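PDB 4XCV: NADP-dependent 2-hydroxyacid dehydrogenase from Rhizobium etli, which probably catalyses the NADPH-dependent reduction of 2-oxo acids to 2-hydroxy acids, as a member of the D-isomer-specific 2-hydroxyacid dehydrogenase family. Local coordinates for residues 246-250 with 251-255; 134-138 with 139-143; 270-273 with 274-277; 21-24 with 25-29. All coordinates share one frame; numbering follows the deposited sequence. Where two conformers were deposited one is given.

Interaction 1. Residues 246-250 with 251-255; sequences SAVRE and GTLGG
The flat groups that meet here are peptide units, and the carbonyls of Ala247 and Val248 are each approached over a face. Leu253 N gives an almost straight hydrogen bond to Ala247 O, 3.0 Å long, with the donor 67° out of the carbonyl plane. Gly251 N likewise stands above the Val248 carbonyl plane, and its bond to Val248 O, at 3.2 Å, is more bent. Helix 241-250 stops here in a Schellman motif. Gly251 has positive phi (90°), which turns the chain back over the last helical turn.

Apolar groups close one side. Ala247 CB touches Leu253 CG at 3.8 Å, and Val248 CG2 meets Leu253 CB at 3.9 Å, the two side chains crossing at about a right angle. Val248 CG1 is anti to the backbone N (chi1 173°), which leaves CG2 for this contact. Glu250 and Thr252 run side by side and point the same way, with Glu250 CG 3.7 Å from Thr252 OG1. Phe216 of helix 213-216 packs on Ala247, Thr252 and Leu253.

Val248 CA-H points almost straight at Leu253 O, 3.5 Å from CA to O. A water sits between Val248 O and Leu253 O. The carbonyls of Ala247 and Val248, at the end of the helix, thus accept from amides of the residues that follow, and Val248 O has a water close by as well, while the buried Leu253 packs on Ala247 and Val248.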
ATOM      1  N   SER A 246     -21.455  12.437 -10.223  1.00 15.88           N
ATOM      2  CA  SER A 246     -21.379  13.306 -11.389  1.00 16.69           C
ATOM      3  C   SER A 246     -19.951  13.612 -11.786  1.00 16.13           C
ATOM      4  O   SER A 246     -19.635  13.646 -12.964  1.00 16.74           O
ATOM      5  CB  SER A 246     -22.166  14.594 -11.125  1.00 17.57           C
ATOM      6  OG  SER A 246     -23.571  14.319 -11.034  1.00 19.52           O
ATOM      7  N   ALA A 247     -19.105  13.857 -10.783  1.00 15.00           N
ATOM      8  CA  ALA A 247     -17.698  14.218 -11.057  1.00 15.09           C
ATOM      9  C   ALA A 247     -16.956  13.058 -11.707  1.00 15.22           C
ATOM     10  O   ALA A 247     -16.136  13.276 -12.634  1.00 15.14           O
ATOM     11  CB  ALA A 247     -17.005  14.679  -9.788  1.00 14.67           C
ATOM     12  N   VAL A 248     -17.214  11.821 -11.263  1.00 15.99           N
ATOM     13  CA  VAL A 248     -16.569  10.677 -11.908  1.00 16.57           C
ATOM     14  C   VAL A 248     -17.105  10.476 -13.315  1.00 17.92           C
ATOM     15  O   VAL A 248     -16.351  10.260 -14.245  1.00 18.54           O
ATOM     16  CB  VAL A 248     -16.716   9.385 -11.080  1.00 16.41           C
ATOM     17  CG1 VAL A 248     -16.198   8.189 -11.847  1.00 17.11           C
ATOM     18  CG2 VAL A 248     -15.955   9.520  -9.780  1.00 16.29           C
ATOM     19  N   ARG A 249     -18.410  10.582 -13.504  1.00 18.71           N
ATOM     20  CA  ARG A 249     -18.967  10.379 -14.827  1.00 20.78           C
ATOM     21  C   ARG A 249     -18.484  11.435 -15.800  1.00 22.09           C
ATOM     22  O   ARG A 249     -18.297  11.140 -17.000  1.00 23.89           O
ATOM     23  CB  ARG A 249     -20.483  10.428 -14.754  1.00 21.85           C
ATOM     24  CG  ARG A 249     -21.080   9.230 -14.077  1.00 22.70           C
ATOM     25  CD  ARG A 249     -22.567   9.445 -13.881  1.00 24.37           C
ATOM     26  NE  ARG A 249     -23.279   9.805 -15.096  1.00 26.33           N
ATOM     27  CZ  ARG A 249     -23.793   8.947 -15.984  1.00 28.96           C
ATOM     28  NH1 ARG A 249     -23.612   7.641 -15.853  1.00 30.78           N
ATOM     29  NH2 ARG A 249     -24.456   9.408 -17.025  1.00 31.43           N
ATOM     30  N   GLU A 250     -18.339  12.675 -15.368  1.00 22.13           N
ATOM     31  CA  GLU A 250     -17.919  13.695 -16.284  1.00 24.34           C
ATOM     32  C   GLU A 250     -16.418  13.843 -16.442  1.00 23.03           C
ATOM     33  O   GLU A 250     -15.946  14.604 -17.290  1.00 24.67           O
ATOM     34  CB  GLU A 250     -18.668  15.002 -16.065  1.00 28.12           C
ATOM     35  CG  GLU A 250     -18.428  15.848 -14.860  1.00 31.18           C
ATOM     36  CD  GLU A 250     -19.466  16.977 -14.859  1.00 35.59           C
ATOM     37  OE1 GLU A 250     -20.543  16.820 -14.250  1.00 39.88           O
ATOM     38  OE2 GLU A 250     -19.240  17.992 -15.545  1.00 42.25           O
ATOM     39  N   GLY A 251     -15.667  13.106 -15.627  1.00 20.86           N
ATOM     40  CA  GLY A 251     -14.207  13.116 -15.732  1.00 20.60           C
ATOM     41  C   GLY A 251     -13.537  14.166 -14.875  1.00 20.07           C
ATOM     42  O   GLY A 251     -12.314  14.347 -14.961  1.00 22.05           O
ATOM     43  N   THR A 252     -14.288  14.887 -14.056  1.00 18.30           N
ATOM     44  CA  THR A 252     -13.673  15.794 -13.066  1.00 17.67           C
ATOM     45  C   THR A 252     -12.826  15.002 -12.054  1.00 15.86           C
ATOM     46  O   THR A 252     -11.713  15.412 -11.699  1.00 16.21           O
ATOM     47  CB  THR A 252     -14.740  16.644 -12.383  1.00 18.15           C
ATOM     48  OG1 THR A 252     -15.426  17.432 -13.377  1.00 20.61           O
ATOM     49  CG2 THR A 252     -14.146  17.591 -11.321  1.00 18.30           C
ATOM     50  N   LEU A 253     -13.355  13.859 -11.606  1.00 14.55           N
ATOM     51  CA  LEU A 253     -12.589  12.938 -10.780  1.00 13.76           C
ATOM     52  C   LEU A 253     -12.256  11.734 -11.616  1.00 13.78           C
ATOM     53  O   LEU A 253     -13.110  11.214 -12.365  1.00 14.50           O
ATOM     54  CB  LEU A 253     -13.377  12.481  -9.561  1.00 13.14           C
ATOM     55  CG  LEU A 253     -13.624  13.536  -8.483  1.00 13.01           C
ATOM     56  CD1 LEU A 253     -14.529  12.964  -7.402  1.00 12.81           C
ATOM     57  CD2 LEU A 253     -12.335  14.028  -7.862  1.00 12.91           C
ATOM     58  N   GLY A 254     -10.999  11.309 -11.508  1.00 13.72           N
ATOM     59  CA  GLY A 254     -10.563  10.068 -12.136  1.00 14.15           C
ATOM     60  C   GLY A 254     -11.002   8.826 -11.377  1.00 14.05           C
ATOM     61  O   GLY A 254     -11.107   7.754 -11.983  1.00 16.49           O
ATOM     62  N   GLY A 255     -11.362   8.974 -10.112  1.00 12.76           N
ATOM     63  CA  GLY A 255     -11.801   7.867  -9.300  1.00 12.42           C
ATOM     64  C   GLY A 255     -11.934   8.330  -7.863  1.00 11.56           C
ATOM     65  O   GLY A 255     -11.796   9.519  -7.527  1.00 11.97           O
TER
HETATM   66  O   HOH W   1     -13.684   9.374 -14.214  1.00 20.47           O

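Interaction 2. Residues 134-138 with 139-143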
ATOM      1  N   ILE A 134       0.768   1.993 -17.632  1.00 17.46           N
ATOM      2  CA  ILE A 134       1.790   2.989 -17.251  1.00 17.35           C
ATOM      3  C   ILE A 134       1.356   3.647 -15.972  1.00 16.70           C
ATOM      4  O   ILE A 134       0.222   4.124 -15.871  1.00 17.31           O
ATOM      5  CB  ILE A 134       1.895   4.071 -18.348  1.00 18.54           C
ATOM      6  CG1 ILE A 134       2.268   3.443 -19.656  1.00 20.12           C
ATOM      7  CG2 ILE A 134       2.870   5.145 -17.894  1.00 18.83           C
ATOM      8  CD1 ILE A 134       3.593   2.720 -19.636  1.00 20.34           C
ATOM      9  N   ALA A 135       2.242   3.705 -14.984  1.00 15.87           N
ATOM     10  CA  ALA A 135       1.948   4.451 -13.771  1.00 15.73           C
ATOM     11  C   ALA A 135       3.141   5.321 -13.452  1.00 15.69           C
ATOM     12  O   ALA A 135       4.283   4.902 -13.585  1.00 16.11           O
ATOM     13  CB  ALA A 135       1.683   3.519 -12.619  1.00 15.25           C
ATOM     14  N   PRO A 136       2.868   6.545 -13.040  1.00 15.42           N
ATOM     15  CA  PRO A 136       3.969   7.374 -12.612  1.00 15.66           C
ATOM     16  C   PRO A 136       4.509   6.918 -11.254  1.00 14.55           C
ATOM     17  O   PRO A 136       3.772   6.294 -10.488  1.00 13.55           O
ATOM     18  CB  PRO A 136       3.320   8.753 -12.433  1.00 16.26           C
ATOM     19  CG  PRO A 136       1.907   8.499 -12.146  1.00 15.95           C
ATOM     20  CD  PRO A 136       1.562   7.147 -12.755  1.00 15.43           C
ATOM     21  N   GLU A 137       5.771   7.197 -10.968  1.00 14.39           N
ATOM     22  CA  GLU A 137       6.247   6.917  -9.589  1.00 14.37           C
ATOM     23  C   GLU A 137       5.535   7.862  -8.603  1.00 12.94           C
ATOM     24  O   GLU A 137       5.015   8.939  -8.973  1.00 13.12           O
ATOM     25  CB  GLU A 137       7.756   7.008  -9.450  1.00 16.83           C
ATOM     26  CG  GLU A 137       8.375   8.359  -9.515  1.00 18.67           C
ATOM     27  CD  GLU A 137       9.882   8.205  -9.237  1.00 20.84           C
ATOM     28  OE1 GLU A 137      10.300   7.987  -8.086  1.00 20.88           O
ATOM     29  OE2 GLU A 137      10.693   8.285 -10.203  1.00 25.62           O
ATOM     30  N   ALA A 138       5.438   7.416  -7.354  1.00 11.55           N
ATOM     31  CA  ALA A 138       4.746   8.140  -6.332  1.00 11.35           C
ATOM     32  C   ALA A 138       5.228   9.576  -6.208  1.00 11.52           C
ATOM     33  O   ALA A 138       4.415  10.444  -5.960  1.00 11.12           O
ATOM     34  CB  ALA A 138       4.873   7.430  -5.005  1.00 10.71           C
ATOM     35  N   ALA A 139       6.534   9.790  -6.383  1.00 12.26           N
ATOM     36  CA  ALA A 139       7.074  11.159  -6.240  1.00 12.86           C
ATOM     37  C   ALA A 139       6.501  12.171  -7.217  1.00 13.76           C
ATOM     38  O   ALA A 139       6.564  13.380  -6.975  1.00 14.63           O
ATOM     39  CB  ALA A 139       8.583  11.133  -6.325  1.00 13.65           C
ATOM     40  N   GLU A 140       5.923  11.698  -8.304  1.00 13.84           N
ATOM     41  CA  GLU A 140       5.317  12.586  -9.285  0.50 15.12           C
ATOM     42  C   GLU A 140       3.903  13.004  -8.927  1.00 14.10           C
ATOM     43  O   GLU A 140       3.309  13.824  -9.611  1.00 15.67           O
ATOM     44  CB  GLU A 140       5.328  11.930 -10.682  0.50 16.76           C
ATOM     45  CG  GLU A 140       6.726  11.768 -11.262  0.50 18.78           C
ATOM     46  CD  GLU A 140       7.475  13.069 -11.358  0.50 21.09           C
ATOM     47  OE1 GLU A 140       6.866  14.071 -11.779  0.50 22.86           O
ATOM     48  OE2 GLU A 140       8.676  13.117 -10.987  0.50 25.38           O
ATOM     49  N   VAL A 141       3.337  12.445  -7.857  1.00 12.54           N
ATOM     50  CA  VAL A 141       1.946  12.625  -7.496  1.00 12.32           C
ATOM     51  C   VAL A 141       1.875  13.281  -6.122  1.00 11.56           C
ATOM     52  O   VAL A 141       2.592  12.877  -5.177  1.00 11.80           O
ATOM     53  CB  VAL A 141       1.232  11.261  -7.486  1.00 12.05           C
ATOM     54  CG1 VAL A 141      -0.176  11.394  -6.918  1.00 12.19           C
ATOM     55  CG2 VAL A 141       1.234  10.685  -8.884  1.00 13.03           C
ATOM     56  N   THR A 142       1.050  14.301  -6.000  1.00 11.13           N
ATOM     57  CA  THR A 142       0.861  14.956  -4.696  1.00 11.04           C
ATOM     58  C   THR A 142      -0.417  14.486  -4.040  1.00 10.57           C
ATOM     59  O   THR A 142      -1.531  14.610  -4.575  1.00 11.00           O
ATOM     60  CB  THR A 142       0.794  16.460  -4.841  1.00 11.66           C
ATOM     61  OG1 THR A 142       2.055  16.928  -5.362  1.00 13.00           O
ATOM     62  CG2 THR A 142       0.517  17.191  -3.518  1.00 11.82           C
ATOM     63  N   VAL A 143      -0.235  13.908  -2.862  1.00  9.90           N
ATOM     64  CA  VAL A 143      -1.355  13.588  -1.969  1.00  9.62           C
ATOM     65  C   VAL A 143      -1.566  14.753  -1.006  1.00  9.65           C
ATOM     66  O   VAL A 143      -0.628  15.185  -0.310  1.00 10.21           O
ATOM     67  CB  VAL A 143      -1.108  12.287  -1.176  1.00  9.62           C
ATOM     68  CG1 VAL A 143      -2.348  11.969  -0.367  1.00  9.70           C
ATOM     69  CG2 VAL A 143      -0.761  11.133  -2.103  1.00 10.06           C
TER
HETATM   70  O   HOH W   2       8.704   7.833  -5.912  1.00 13.99           O
HETATM   71  O   HOH W   3       9.576  10.362 -12.245  1.00 46.67           O
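Glu137 and Glu140 are brought together by different torsions. Glu137 CG sits between its backbone N and carbonyl carbon (chi1 71°), and the chain then runs extended. Glu140 CG lies beside its own backbone N, and the chain folds at chi2 (-57°). Glu137 CG and Glu140 CG come within 4.2 Å. Glu137 OE2 and Glu140 OE2 are 5.3 Å apart, with Glu140 in one of its two conformers and a water between them. That water donates to both oxygens, which would probably ease the repulsion between like charges. A second water accepts from Ala139 N and donates to Glu137 OE1 at 2.7 Å.

The backbone makes a short 3-10 turn. Glu140 N bonds to Glu137 O, and Val141 N to Ala138 O, each at 3.0 Å. Pro136 CG rests against Val141 CG2 at 4.0 Å.

The turn leads into strand 142-146, the first in chain order, and an inner one, of the parallel sheet of the NAD-binding domain. Leu115 of helix 100-116 packs on Pro136, Ala138 and Val141. Ile196 of strand 196-199 also touches Val141. Glu105 of the second subunit accepts a hydrogen bond from Ala138 N, so the turn also sits at the dimer interface.

Interaction 3. Residues 270-273 with 274-277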
ATOM      1  N   SER A 270     -27.188   2.661  -4.775  1.00 14.82           N
ATOM      2  CA  SER A 270     -26.236   3.736  -5.020  1.00 14.48           C
ATOM      3  C   SER A 270     -25.470   3.509  -6.320  1.00 14.02           C
ATOM      4  O   SER A 270     -24.953   2.400  -6.563  1.00 14.16           O
ATOM      5  CB  SER A 270     -25.254   3.851  -3.885  1.00 13.98           C
ATOM      6  OG  SER A 270     -24.260   4.816  -4.228  1.00 13.81           O
ATOM      7  N   PRO A 271     -25.270   4.557  -7.116  1.00 14.48           N
ATOM      8  CA  PRO A 271     -24.428   4.402  -8.306  1.00 14.36           C
ATOM      9  C   PRO A 271     -22.967   4.154  -7.967  1.00 14.20           C
ATOM     10  O   PRO A 271     -22.180   3.720  -8.831  1.00 15.03           O
ATOM     11  CB  PRO A 271     -24.589   5.759  -9.032  1.00 14.98           C
ATOM     12  CG  PRO A 271     -25.870   6.324  -8.541  1.00 15.63           C
ATOM     13  CD  PRO A 271     -25.961   5.858  -7.091  1.00 14.71           C
ATOM     14  N   LEU A 272     -22.572   4.466  -6.737  1.00 13.91           N
ATOM     15  CA  LEU A 272     -21.154   4.312  -6.375  1.00 13.71           C
ATOM     16  C   LEU A 272     -20.643   2.889  -6.524  1.00 13.78           C
ATOM     17  O   LEU A 272     -19.455   2.685  -6.836  1.00 15.03           O
ATOM     18  CB  LEU A 272     -20.924   4.810  -4.947  1.00 13.70           C
ATOM     19  CG  LEU A 272     -21.127   6.303  -4.684  1.00 14.53           C
ATOM     20  CD1 LEU A 272     -21.105   6.585  -3.201  1.00 14.88           C
ATOM     21  CD2 LEU A 272     -20.088   7.124  -5.444  1.00 15.14           C
ATOM     22  N   TRP A 273     -21.471   1.897  -6.189  1.00 13.17           N
ATOM     23  CA  TRP A 273     -21.004   0.537  -6.220  1.00 13.03           C
ATOM     24  C   TRP A 273     -20.351   0.105  -7.513  1.00 14.09           C
ATOM     25  O   TRP A 273     -19.349  -0.604  -7.497  1.00 14.51           O
ATOM     26  CB  TRP A 273     -22.133  -0.437  -5.912  1.00 13.09           C
ATOM     27  CG  TRP A 273     -22.796  -0.336  -4.575  1.00 13.03           C
ATOM     28  CD1 TRP A 273     -24.014   0.235  -4.301  1.00 13.69           C
ATOM     29  CD2 TRP A 273     -22.367  -0.924  -3.362  1.00 12.68           C
ATOM     30  NE1 TRP A 273     -24.331   0.072  -3.000  1.00 13.61           N
ATOM     31  CE2 TRP A 273     -23.325  -0.630  -2.385  1.00 13.17           C
ATOM     32  CE3 TRP A 273     -21.231  -1.644  -2.989  1.00 12.74           C
ATOM     33  CZ2 TRP A 273     -23.210  -1.073  -1.068  1.00 13.33           C
ATOM     34  CZ3 TRP A 273     -21.114  -2.061  -1.681  1.00 12.83           C
ATOM     35  CH2 TRP A 273     -22.095  -1.765  -0.742  1.00 13.02           C
ATOM     36  N   GLU A 274     -20.901   0.522  -8.651  1.00 18.30           N
ATOM     37  CA  GLU A 274     -20.454   0.039  -9.937  1.00 19.74           C
ATOM     38  C   GLU A 274     -19.741   1.110 -10.747  1.00 18.81           C
ATOM     39  O   GLU A 274     -19.447   0.886 -11.911  1.00 20.28           O
ATOM     40  CB  GLU A 274     -21.635  -0.560 -10.709  1.00 23.69           C
ATOM     41  CG  GLU A 274     -22.156  -1.861 -10.093  1.00 26.97           C
ATOM     42  CD  GLU A 274     -23.088  -2.620 -11.014  1.00 32.42           C
ATOM     43  OE1 GLU A 274     -22.660  -3.067 -12.094  1.00 37.88           O
ATOM     44  OE2 GLU A 274     -24.263  -2.813 -10.668  1.00 37.77           O
ATOM     45  N   LEU A 275     -19.445   2.251 -10.159  1.00 17.52           N
ATOM     46  CA  LEU A 275     -18.762   3.339 -10.854  0.50 17.70           C
ATOM     47  C   LEU A 275     -17.306   2.960 -11.126  1.00 16.61           C
ATOM     48  O   LEU A 275     -16.643   2.458 -10.243  1.00 15.29           O
ATOM     49  CB  LEU A 275     -18.831   4.535  -9.925  0.50 17.82           C
ATOM     50  CG  LEU A 275     -18.688   5.947 -10.416  0.50 18.70           C
ATOM     51  CD1 LEU A 275     -19.565   6.257 -11.610  0.50 20.86           C
ATOM     52  CD2 LEU A 275     -19.111   6.757  -9.211  0.50 18.75           C
ATOM     53  N   GLU A 276     -16.814   3.211 -12.332  1.00 17.38           N
ATOM     54  CA  GLU A 276     -15.463   2.841 -12.695  1.00 17.53           C
ATOM     55  C   GLU A 276     -14.470   3.600 -11.812  1.00 15.62           C
ATOM     56  O   GLU A 276     -14.598   4.801 -11.565  1.00 15.76           O
ATOM     57  CB  GLU A 276     -15.202   3.164 -14.176  1.00 20.41           C
ATOM     58  CG  GLU A 276     -16.090   2.358 -15.117  1.00 24.01           C
ATOM     59  CD  GLU A 276     -17.351   3.104 -15.530  1.00 27.66           C
ATOM     60  OE1 GLU A 276     -17.950   3.863 -14.706  1.00 29.46           O
ATOM     61  OE2 GLU A 276     -17.774   2.902 -16.719  1.00 32.96           O
ATOM     62  N   ASN A 277     -13.440   2.886 -11.379  1.00 14.16           N
ATOM     63  CA  ASN A 277     -12.343   3.513 -10.604  0.50 13.71           C
ATOM     64  C   ASN A 277     -12.782   3.981  -9.209  1.00 12.27           C
ATOM     65  O   ASN A 277     -12.151   4.881  -8.648  1.00 12.28           O
ATOM     66  CB  ASN A 277     -11.711   4.727 -11.340  0.50 15.05           C
ATOM     67  CG  ASN A 277     -11.111   4.373 -12.676  0.50 16.75           C
ATOM     68  OD1 ASN A 277     -11.430   4.958 -13.710  0.50 18.72           O
ATOM     69  ND2 ASN A 277     -10.207   3.447 -12.646  0.50 17.23           N
TER
HETATM   70  O   HOH W   4     -16.830  -0.029  -9.002  1.00 27.04           O
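Leu272 and Leu275 meet through one branch each: Leu272 CD2 lies 3.9 Å from Leu275 CD2, with Leu275 in one of its two conformers. Leu275 CG is anti to its backbone N (chi1 -158°), which puts CD2 beside the Leu272 branch. Closer to the backbone, Leu275 CB packs on Pro271 O at 3.6 Å.

Two weak backbone bonds hold the turn. Glu274 N reaches Pro271 O and Leu275 N reaches Leu272 O, both at 3.4 Å. A water lies close to Trp273 O and Leu275 O and spans the step after the turn.

Further out, Ser270 OG accepts from Leu272 N at 3.0 Å and fixes the start of the turn. Trp273 NE1 bonds to Ala267 O, which anchors the indole. Helix 241-250 backs the leucines, with Val245 against Leu272 and Val248 against Leu275. In the second subunit Arg128 makes a salt bridge with Glu274 OE2 and a hydrogen bond with Ser270 O, and Gln125 binds Trp273 O.

The start is an ST turn, opening a single helix-like turn at residues 271-273. It lies in the connection between strands 255-258 and 278-280, the last two strands across the parallel sheet of a Rossmann-like nucleotide-binding domain.

Interaction 4. Residues 21-24 with 25-29; sequences RVLK and TAFAD
Val22 and Leu23 are linked to Thr25 and Ala26 by backbone bonds of the i to i+3 kind, as helix 16-23 unwinds. This is the helix of a beta-alpha-beta crossover that joins the parallel neighbours 8-12 and 32-34. Thr25 N bonds to Val22 O at 3.1 Å. The next bond, from Ala26 N to Leu23 O, is long at 3.5 Å and weak. Phe27 then takes left-handed helical angles (phi 53°, psi 46°).

Leu23 carries the apolar part. Its CD2 branch faces both loop residues. Leu23 CD2 lies 4.2 Å from Ala26 CB. It is at the same distance from Phe27 CE2, where it comes to the edge of the ring, near its plane, and not over a face. The Phe27 side chain bends back toward Leu23 because CG lies anti to the carbonyl carbon (chi1 -55°). Ala26 CB also rests on Val22 O.

Helix 292-305 lies against this turn. Phe294 touches Val22 and Leu23, and Glu298 accepts a hydrogen bond from Phe27 N. Ser32 of strand 32-34 packs on both Leu23 and Phe27.

Waters add further partners to the carbonyls of Arg21, Val22 and Leu23. One water donates to both Leu23 O and Ala26 O. Another donates to Arg21 O and to Thr25 OG1. The hydroxyl is used twice: Thr25 OG1 accepts from that water at 2.6 Å and donates to a third at 2.9 Å, which in turn donates to Val22 O.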
ATOM      1  N   ARG A  21     -20.949  -8.843  27.033  1.00 21.77           N
ATOM      2  CA  ARG A  21     -19.792  -9.693  27.210  1.00 22.20           C
ATOM      3  C   ARG A  21     -18.553  -8.943  27.623  1.00 21.17           C
ATOM      4  O   ARG A  21     -17.877  -9.339  28.579  1.00 21.08           O
ATOM      5  CB  ARG A  21     -19.492 -10.486  25.919  1.00 24.18           C
ATOM      6  CG  ARG A  21     -18.373 -11.519  26.083  1.00 25.04           C
ATOM      7  CD  ARG A  21     -18.128 -12.339  24.832  0.50 26.41           C
ATOM      8  NE  ARG A  21     -19.348 -13.038  24.495  0.50 26.96           N
ATOM      9  CZ  ARG A  21     -20.092 -12.745  23.442  0.50 27.62           C
ATOM     10  NH1 ARG A  21     -19.714 -11.774  22.627  0.50 27.55           N
ATOM     11  NH2 ARG A  21     -21.209 -13.416  23.222  0.50 28.43           N
ATOM     12  N   VAL A  22     -18.221  -7.847  26.947  1.00 20.84           N
ATOM     13  CA  VAL A  22     -17.056  -7.043  27.342  0.60 20.85           C
ATOM     14  C   VAL A  22     -17.198  -6.543  28.744  1.00 19.23           C
ATOM     15  O   VAL A  22     -16.253  -6.525  29.513  1.00 18.91           O
ATOM     16  CB  VAL A  22     -16.816  -5.808  26.418  0.60 22.45           C
ATOM     17  CG1 VAL A  22     -15.559  -5.040  26.842  0.60 22.31           C
ATOM     18  CG2 VAL A  22     -16.701  -6.234  24.979  0.60 24.68           C
ATOM     19  N   LEU A  23     -18.407  -6.126  29.107  1.00 17.64           N
ATOM     20  CA  LEU A  23     -18.563  -5.566  30.424  1.00 16.90           C
ATOM     21  C   LEU A  23     -18.324  -6.559  31.542  1.00 17.31           C
ATOM     22  O   LEU A  23     -18.127  -6.162  32.684  1.00 19.88           O
ATOM     23  CB  LEU A  23     -19.915  -4.888  30.587  1.00 16.64           C
ATOM     24  CG  LEU A  23     -20.076  -3.601  29.794  1.00 17.26           C
ATOM     25  CD1 LEU A  23     -21.497  -3.126  29.986  1.00 17.97           C
ATOM     26  CD2 LEU A  23     -19.050  -2.554  30.203  1.00 16.68           C
ATOM     27  N   LYS A  24     -18.352  -7.871  31.276  1.00 16.64           N
ATOM     28  CA  LYS A  24     -18.026  -8.903  32.279  0.50 17.28           C
ATOM     29  C   LYS A  24     -16.650  -8.707  32.853  1.00 17.23           C
ATOM     30  O   LYS A  24     -16.413  -9.086  33.981  1.00 18.74           O
ATOM     31  CB  LYS A  24     -18.025 -10.324  31.693  0.50 18.60           C
ATOM     32  CG  LYS A  24     -19.366 -10.859  31.246  0.50 19.82           C
ATOM     33  CD  LYS A  24     -19.198 -12.248  30.655  0.50 21.69           C
ATOM     34  CE  LYS A  24     -20.512 -12.720  30.085  0.50 23.14           C
ATOM     35  NZ  LYS A  24     -21.444 -13.107  31.178  0.50 24.06           N
ATOM     36  N   THR A  25     -15.727  -8.170  32.056  1.00 16.84           N
ATOM     37  CA  THR A  25     -14.327  -8.053  32.496  1.00 17.99           C
ATOM     38  C   THR A  25     -13.830  -6.605  32.591  1.00 17.44           C
ATOM     39  O   THR A  25     -12.660  -6.374  32.929  1.00 20.42           O
ATOM     40  CB  THR A  25     -13.376  -8.848  31.593  1.00 19.64           C
ATOM     41  OG1 THR A  25     -13.469  -8.462  30.224  1.00 21.78           O
ATOM     42  CG2 THR A  25     -13.676 -10.364  31.749  1.00 21.79           C
ATOM     43  N   ALA A  26     -14.696  -5.656  32.319  1.00 15.63           N
ATOM     44  CA  ALA A  26     -14.310  -4.254  32.321  1.00 15.38           C
ATOM     45  C   ALA A  26     -14.543  -3.618  33.681  1.00 14.78           C
ATOM     46  O   ALA A  26     -15.428  -3.988  34.471  1.00 16.24           O
ATOM     47  CB  ALA A  26     -15.098  -3.468  31.299  1.00 15.21           C
ATOM     48  N   PHE A  27     -13.791  -2.552  33.927  1.00 14.39           N
ATOM     49  CA  PHE A  27     -13.996  -1.753  35.126  1.00 13.83           C
ATOM     50  C   PHE A  27     -13.978  -2.602  36.386  1.00 13.94           C
ATOM     51  O   PHE A  27     -14.885  -2.483  37.245  1.00 14.10           O
ATOM     52  CB  PHE A  27     -15.325  -0.976  35.021  1.00 13.58           C
ATOM     53  CG  PHE A  27     -15.428  -0.115  33.780  1.00 13.82           C
ATOM     54  CD1 PHE A  27     -14.521   0.902  33.522  1.00 14.60           C
ATOM     55  CD2 PHE A  27     -16.462  -0.317  32.857  1.00 14.66           C
ATOM     56  CE1 PHE A  27     -14.602   1.659  32.362  1.00 15.46           C
ATOM     57  CE2 PHE A  27     -16.550   0.444  31.729  1.00 15.41           C
ATOM     58  CZ  PHE A  27     -15.630   1.426  31.472  1.00 15.82           C
ATOM     59  N   ALA A  28     -12.995  -3.510  36.517  1.00 14.53           N
ATOM     60  CA  ALA A  28     -13.150  -4.581  37.517  1.00 15.60           C
ATOM     61  C   ALA A  28     -13.141  -4.117  38.959  1.00 16.12           C
ATOM     62  O   ALA A  28     -13.584  -4.859  39.853  1.00 18.11           O
ATOM     63  CB  ALA A  28     -12.101  -5.671  37.324  1.00 17.19           C
ATOM     64  N   ASP A  29     -12.648  -2.920  39.221  1.00 15.23           N
ATOM     65  CA  ASP A  29     -12.680  -2.372  40.577  1.00 16.06           C
ATOM     66  C   ASP A  29     -13.980  -1.715  40.979  1.00 15.92           C
ATOM     67  O   ASP A  29     -14.126  -1.311  42.142  1.00 18.67           O
ATOM     68  CB  ASP A  29     -11.511  -1.401  40.811  1.00 16.92           C
ATOM     69  CG  ASP A  29     -11.551  -0.167  39.900  1.00 16.05           C
ATOM     70  OD1 ASP A  29     -12.292  -0.186  38.881  1.00 15.90           O
ATOM     71  OD2 ASP A  29     -10.764   0.792  40.154  1.00 18.34           O
TER
HETATM   72  O   HOH W   5     -15.251  -9.897  28.899  1.00 31.04           O
HETATM   73  O   HOH W   6     -13.433  -5.909  28.947  1.00 23.88           O
HETATM   74  O   HOH W   7     -18.275  -3.839  33.990  1.00 19.24           O

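Overall arrangement
Interactions 1 and 3 form one patch, with centres 11 Å apart. They touch where Gly254 and Gly255 pack on Asn277, and where Val248 packs on Glu276. The end of helix 241-250 is thereby set against the loop that leads into the edge strand 278-280. Interaction 2 lies in the same NAD-binding domain, about 19 Å from interaction 1 and 24 Å from interaction 3, centre to centre. Interactions 2 and 3 both touch the second subunit. Interaction 4 lies on a crossover of the separate five-stranded parallel sheet, with its centre 43 to 49 Å from the others. Bound NADPH contacts residues between 75 and 320, so residues 21-29 lie outside its pocket.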